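Local coordinates for protein AvmM (Streptomyces sp. NBRC 109436, PDB 7FE6) that catalyses macrocyclization by dehydration and Michael-type addition in the biosynthesis of alchivemycin A, at residues Leu72-Glu75 against Asp76-Leu79; Leu162-Pro165 against Gly166-Ser169. All blocks are in the same frame, centred on the assembly; numbering follows the deposited sequence.

Both contacts are local: in each, an aspartate takes the backbone N-H of the residue three places before it, while its own N-H bonds back to that residue's carbonyl. Their settings differ. Contact 1 is partly buried at the start of strand 77-83, in the larger antiparallel sheet; Leu72 lies along its aspartate, a salt bridge to Arg145 takes the other carboxylate oxygen, and Phe77 packs under the turn. Contact 2 lies on the surface, in the loop that leaves strand 153-162 of the mixed sheet, where a second carboxylate stands close by and Leu162 is its one buried residue. The centres are 29 Å apart and the nearest atoms about 17 Å, so the two motifs do not touch.

Contact 1: residues Leu72-Glu75 against Asp76-Leu79; sequences LRRE and DFKL
Asp76 and Arg73 bond to each other twice. Arg73 N gives its hydrogen to Asp76 OD2 at 2.7 Å, meeting the anti side of the carboxylate and 30° out of its plane, and Asp76 N returns a bond to Arg73 O at 3.0 Å. With Arg74 to Asp76 forming a short 3-10 turn, this reciprocal pair closes the bend that leads into the strand. Asp76 CG lies beside its own backbone N (chi1 -65°), which lets the carboxylate reach back to Arg73. Leu72 runs past the aspartate in the opposite direction, CD1 lying 3.8 Å from Asp76 CB.

The Phe77 ring folds under the turn: Arg74 O sits 3.5 Å above its plane, over the centre, while Leu72 CD1 comes to its edge. The Arg74 chain is bent at its second torsion, bringing CD to 3.6 Å from Phe77 CZ and laying the guanidinium nearly parallel to the ring plane, 11° apart. Leu79 CB covers one guanidinium face, and Gln91 accepts from Arg74 NE.

Farther out, Asp76 OD1 forms a salt bridge with Arg145, so each carboxylate oxygen has a partner. Leu72 packs on Ile64 and Phe66 of strand 57-66, and Phe77 bridges Ile64 and Leu142, a residue of strand 135-144. The turn thus delivers strand 77-83 beside strand 135-144 while Leu72 and Phe77 reach across to strand 57-66 of the other sheet.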
ATOM      1  N   LEU A  72      -1.077 -11.584  24.923  1.00 68.53           N
ATOM      2  CA  LEU A  72      -2.034 -10.593  24.436  1.00 69.46           C
ATOM      3  C   LEU A  72      -3.460 -11.154  24.406  1.00 66.13           C
ATOM      4  O   LEU A  72      -3.691 -12.302  24.014  1.00 67.18           O
ATOM      5  CB  LEU A  72      -1.621 -10.104  23.039  1.00 68.04           C
ATOM      6  CG  LEU A  72      -2.544  -9.156  22.260  1.00 64.08           C
ATOM      7  CD1 LEU A  72      -2.621  -7.802  22.950  1.00 64.09           C
ATOM      8  CD2 LEU A  72      -2.081  -8.987  20.802  1.00 63.99           C
ATOM      9  N   ARG A  73      -4.418 -10.359  24.877  1.00 64.04           N
ATOM     10  CA  ARG A  73      -5.836 -10.698  24.777  1.00 67.23           C
ATOM     11  C   ARG A  73      -6.608  -9.524  24.183  1.00 64.16           C
ATOM     12  O   ARG A  73      -6.098  -8.407  24.098  1.00 64.07           O
ATOM     13  CB  ARG A  73      -6.416 -11.074  26.148  1.00 62.80           C
ATOM     14  CG  ARG A  73      -5.725 -12.260  26.761  1.00 65.17           C
ATOM     15  CD  ARG A  73      -5.931 -13.537  25.946  1.00 67.85           C
ATOM     16  NE  ARG A  73      -5.239 -14.659  26.583  1.00 69.45           N
ATOM     17  CZ  ARG A  73      -4.039 -15.104  26.214  1.00 70.78           C
ATOM     18  NH1 ARG A  73      -3.407 -14.545  25.173  1.00 68.22           N
ATOM     19  NH2 ARG A  73      -3.479 -16.115  26.873  1.00 69.03           N
ATOM     20  N   ARG A  74      -7.875  -9.773  23.823  1.00 63.97           N
ATOM     21  CA  ARG A  74      -8.725  -8.715  23.265  1.00 62.70           C
ATOM     22  C   ARG A  74      -8.791  -7.505  24.190  1.00 61.95           C
ATOM     23  O   ARG A  74      -8.835  -6.352  23.728  1.00 58.54           O
ATOM     24  CB  ARG A  74     -10.135  -9.263  22.991  1.00 61.45           C
ATOM     25  CG  ARG A  74     -11.168  -8.207  22.584  1.00 57.43           C
ATOM     26  CD  ARG A  74     -10.769  -7.436  21.315  1.00 57.51           C
ATOM     27  NE  ARG A  74     -11.777  -6.446  20.949  1.00 56.74           N
ATOM     28  CZ  ARG A  74     -11.835  -5.211  21.447  1.00 55.56           C
ATOM     29  NH1 ARG A  74     -10.931  -4.809  22.335  1.00 53.13           N
ATOM     30  NH2 ARG A  74     -12.801  -4.378  21.062  1.00 54.55           N
ATOM     31  N   GLU A  75      -8.814  -7.766  25.503  1.00 60.10           N
ATOM     32  CA  GLU A  75      -8.913  -6.764  26.557  1.00 61.35           C
ATOM     33  C   GLU A  75      -7.714  -5.825  26.645  1.00 60.11           C
ATOM     34  O   GLU A  75      -7.846  -4.744  27.227  1.00 59.36           O
ATOM     35  CB  GLU A  75      -9.088  -7.476  27.915  1.00 66.53           C
ATOM     36  CG  GLU A  75     -10.432  -8.208  28.108  1.00 68.03           C
ATOM     37  CD  GLU A  75     -10.608  -9.411  27.179  1.00 72.12           C
ATOM     38  OE1 GLU A  75      -9.699 -10.284  27.166  1.00 73.16           O
ATOM     39  OE2 GLU A  75     -11.643  -9.462  26.442  1.00 67.81           O
ATOM     40  N   ASP A  76      -6.559  -6.187  26.085  1.00 57.66           N
ATOM     41  CA  ASP A  76      -5.350  -5.379  26.261  1.00 62.95           C
ATOM     42  C   ASP A  76      -5.295  -4.188  25.315  1.00 63.44           C
ATOM     43  O   ASP A  76      -4.302  -3.439  25.323  1.00 60.36           O
ATOM     44  CB  ASP A  76      -4.090  -6.220  26.045  1.00 65.75           C
ATOM     45  CG  ASP A  76      -3.926  -7.294  27.079  1.00 66.47           C
ATOM     46  OD1 ASP A  76      -4.114  -6.993  28.280  1.00 67.35           O
ATOM     47  OD2 ASP A  76      -3.630  -8.444  26.673  1.00 66.17           O
ATOM     48  N   PHE A  77      -6.306  -4.028  24.470  1.00 59.61           N
ATOM     49  CA  PHE A  77      -6.365  -2.903  23.562  1.00 60.17           C
ATOM     50  C   PHE A  77      -7.805  -2.425  23.423  1.00 57.60           C
ATOM     51  O   PHE A  77      -8.765  -3.133  23.741  1.00 55.53           O
ATOM     52  CB  PHE A  77      -5.745  -3.262  22.205  1.00 55.32           C
ATOM     53  CG  PHE A  77      -6.341  -4.484  21.534  1.00 57.43           C
ATOM     54  CD1 PHE A  77      -7.400  -4.359  20.636  1.00 53.90           C
ATOM     55  CD2 PHE A  77      -5.798  -5.748  21.745  1.00 58.03           C
ATOM     56  CE1 PHE A  77      -7.921  -5.474  19.995  1.00 52.66           C
ATOM     57  CE2 PHE A  77      -6.318  -6.861  21.098  1.00 58.77           C
ATOM     58  CZ  PHE A  77      -7.380  -6.717  20.213  1.00 52.91           C
ATOM     59  N   LYS A  78      -7.934  -1.184  22.989  1.00 55.65           N
ATOM     60  CA  LYS A  78      -9.222  -0.602  22.666  1.00 56.68           C
ATOM     61  C   LYS A  78      -9.336  -0.463  21.157  1.00 55.04           C
ATOM     62  O   LYS A  78      -8.366  -0.098  20.479  1.00 50.07           O
ATOM     63  CB  LYS A  78      -9.406   0.751  23.343  1.00 56.08           C
ATOM     64  CG  LYS A  78      -9.593   0.636  24.812  1.00 53.61           C
ATOM     65  CD  LYS A  78      -9.862   1.974  25.423  1.00 57.09           C
ATOM     66  CE  LYS A  78      -9.964   1.829  26.917  1.00 55.60           C
ATOM     67  NZ  LYS A  78     -11.137   0.998  27.345  1.00 61.49           N
ATOM     68  N   LEU A  79     -10.526  -0.771  20.638  1.00 52.83           N
ATOM     69  CA  LEU A  79     -10.737  -0.888  19.201  1.00 52.40           C
ATOM     70  C   LEU A  79     -12.096  -0.303  18.850  1.00 53.01           C
ATOM     71  O   LEU A  79     -13.124  -0.807  19.308  1.00 55.88           O
ATOM     72  CB  LEU A  79     -10.650  -2.352  18.753  1.00 51.54           C
ATOM     73  CG  LEU A  79      -9.989  -2.658  17.398  1.00 53.93           C
ATOM     74  CD1 LEU A  79     -10.375  -4.051  16.910  1.00 55.03           C
ATOM     75  CD2 LEU A  79     -10.302  -1.618  16.359  1.00 48.11           C
TER
HETATM   76  O   HOH W   1     -12.286  -1.721  23.001  1.00 53.82           O

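Contact 2: residues Leu162-Pro165 against Gly166-Ser169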
ATOM      1  N   LEU A 162     -19.998 -14.142   2.498  1.00 73.93           N
ATOM      2  CA  LEU A 162     -20.953 -15.235   2.429  1.00 76.46           C
ATOM      3  C   LEU A 162     -21.088 -15.574   0.950  1.00 77.97           C
ATOM      4  O   LEU A 162     -21.553 -14.749   0.157  1.00 71.06           O
ATOM      5  CB  LEU A 162     -22.279 -14.813   3.063  1.00 74.93           C
ATOM      6  CG  LEU A 162     -22.202 -14.529   4.572  1.00 72.30           C
ATOM      7  CD1 LEU A 162     -23.552 -14.146   5.137  1.00 72.80           C
ATOM      8  CD2 LEU A 162     -21.680 -15.747   5.304  1.00 72.05           C
ATOM      9  N   ASP A 163     -20.633 -16.772   0.580  1.00 84.92           N
ATOM     10  CA  ASP A 163     -20.742 -17.247  -0.796  1.00 86.36           C
ATOM     11  C   ASP A 163     -22.176 -17.163  -1.322  1.00 88.10           C
ATOM     12  O   ASP A 163     -22.439 -16.543  -2.358  1.00 86.91           O
ATOM     13  CB  ASP A 163     -20.224 -18.683  -0.881  1.00 87.25           C
ATOM     14  CG  ASP A 163     -20.246 -19.218  -2.289  1.00 90.28           C
ATOM     15  OD1 ASP A 163     -19.412 -18.751  -3.106  1.00 86.48           O
ATOM     16  OD2 ASP A 163     -21.105 -20.089  -2.580  1.00 94.66           O
ATOM     17  N   ALA A 164     -23.116 -17.778  -0.616  1.00 85.12           N
ATOM     18  CA  ALA A 164     -24.492 -17.810  -1.071  1.00 87.93           C
ATOM     19  C   ALA A 164     -25.384 -17.062  -0.090  1.00 89.28           C
ATOM     20  O   ALA A 164     -25.118 -17.067   1.116  1.00 89.30           O
ATOM     21  CB  ALA A 164     -24.991 -19.252  -1.213  1.00 84.58           C
ATOM     22  N   PRO A 165     -26.442 -16.409  -0.569  1.00 87.92           N
ATOM     23  CA  PRO A 165     -27.281 -15.620   0.342  1.00 86.09           C
ATOM     24  C   PRO A 165     -27.906 -16.516   1.393  1.00 90.57           C
ATOM     25  O   PRO A 165     -28.408 -17.605   1.096  1.00 92.21           O
ATOM     26  CB  PRO A 165     -28.333 -15.004  -0.583  1.00 85.48           C
ATOM     27  CG  PRO A 165     -27.704 -15.030  -1.938  1.00 84.36           C
ATOM     28  CD  PRO A 165     -26.882 -16.281  -1.966  1.00 86.85           C
ATOM     29  N   GLY A 166     -27.850 -16.060   2.636  1.00 90.07           N
ATOM     30  CA  GLY A 166     -28.330 -16.883   3.715  1.00 91.50           C
ATOM     31  C   GLY A 166     -27.331 -17.891   4.225  1.00 95.22           C
ATOM     32  O   GLY A 166     -27.686 -18.704   5.090  1.00 96.82           O
ATOM     33  N   ASP A 167     -26.105 -17.885   3.705  1.00 92.33           N
ATOM     34  CA  ASP A 167     -25.057 -18.711   4.278  1.00 88.33           C
ATOM     35  C   ASP A 167     -24.683 -18.149   5.642  1.00 87.27           C
ATOM     36  O   ASP A 167     -24.954 -16.986   5.956  1.00 88.40           O
ATOM     37  CB  ASP A 167     -23.837 -18.772   3.352  1.00 85.66           C
ATOM     38  CG  ASP A 167     -23.995 -19.806   2.234  1.00 91.59           C
ATOM     39  OD1 ASP A 167     -25.020 -20.539   2.223  1.00 93.73           O
ATOM     40  OD2 ASP A 167     -23.099 -19.878   1.359  1.00 88.57           O
ATOM     41  N   LYS A 168     -24.077 -18.992   6.469  1.00 87.48           N
ATOM     42  CA  LYS A 168     -23.791 -18.636   7.847  1.00 82.73           C
ATOM     43  C   LYS A 168     -22.284 -18.565   8.068  1.00 80.03           C
ATOM     44  O   LYS A 168     -21.518 -19.321   7.463  1.00 80.67           O
ATOM     45  CB  LYS A 168     -24.429 -19.654   8.793  1.00 80.70           C
ATOM     46  CG  LYS A 168     -25.945 -19.693   8.714  1.00 87.39           C
ATOM     47  CD  LYS A 168     -26.432 -20.499   7.500  1.00 93.26           C
ATOM     48  CE  LYS A 168     -27.935 -20.776   7.523  1.00 92.94           C
ATOM     49  NZ  LYS A 168     -28.254 -22.061   8.196  1.00 88.67           N
ATOM     50  N   SER A 169     -21.861 -17.656   8.946  1.00 78.36           N
ATOM     51  CA  SER A 169     -20.436 -17.485   9.192  1.00 75.99           C
ATOM     52  C   SER A 169     -19.871 -18.768   9.794  1.00 78.65           C
ATOM     53  O   SER A 169     -20.557 -19.481  10.528  1.00 75.34           O
ATOM     54  CB  SER A 169     -20.198 -16.306  10.129  1.00 71.99           C
ATOM     55  OG  SER A 169     -20.741 -15.120   9.593  1.00 68.89           O
TER
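Asp167 turns its side chain back over Ala164, and the two residues are joined by a reciprocal pair of hydrogen bonds. The aspartate CG stands beside its own backbone N (chi1 -82°), which sets the carboxylate next to the Ala164 N-H. Ala164 N donates to Asp167 OD2 at 2.9 Å, approaching from well above the carboxylate plane, 61° out of it. The same oxygen also lies 3.3 Å from Ala164 CB, so the methyl group packs against the carboxylate that takes the amide hydrogen.

In return, Asp167 N donates to Ala164 O at 2.9 Å, the closing bond of a type II beta turn with Pro165 and Gly166 at its two central positions. Pro165 suits the first through its restricted phi. Gly166 has a positive phi (84°), where a CB would be jammed against the carbonyl oxygen of Pro165.

Leu162 approaches the aspartate from its backbone end. Both of its methyls are turned to the Asp167 carbonyl oxygen from one side, CD1 at 3.3 Å and CD2 at 3.6 Å from Asp167 O, and the buried side chain also packs on Phe175 and Asn177. Asp163 OD1 is hydrogen-bonded to the hydroxyl of Tyr12.

The chemistry is that of an aspartate bracing a beta turn. Asp163 OD2 lies 4.4 Å from Asp167 OD2, a proximity of like charges that might raise the proton affinity of either group. At Asp167 the Ala164 N-H and a weak bond from Asn177 to OD2 would be expected to offset this, and at Asp163 the bond with the Tyr12 hydroxyl may do the same.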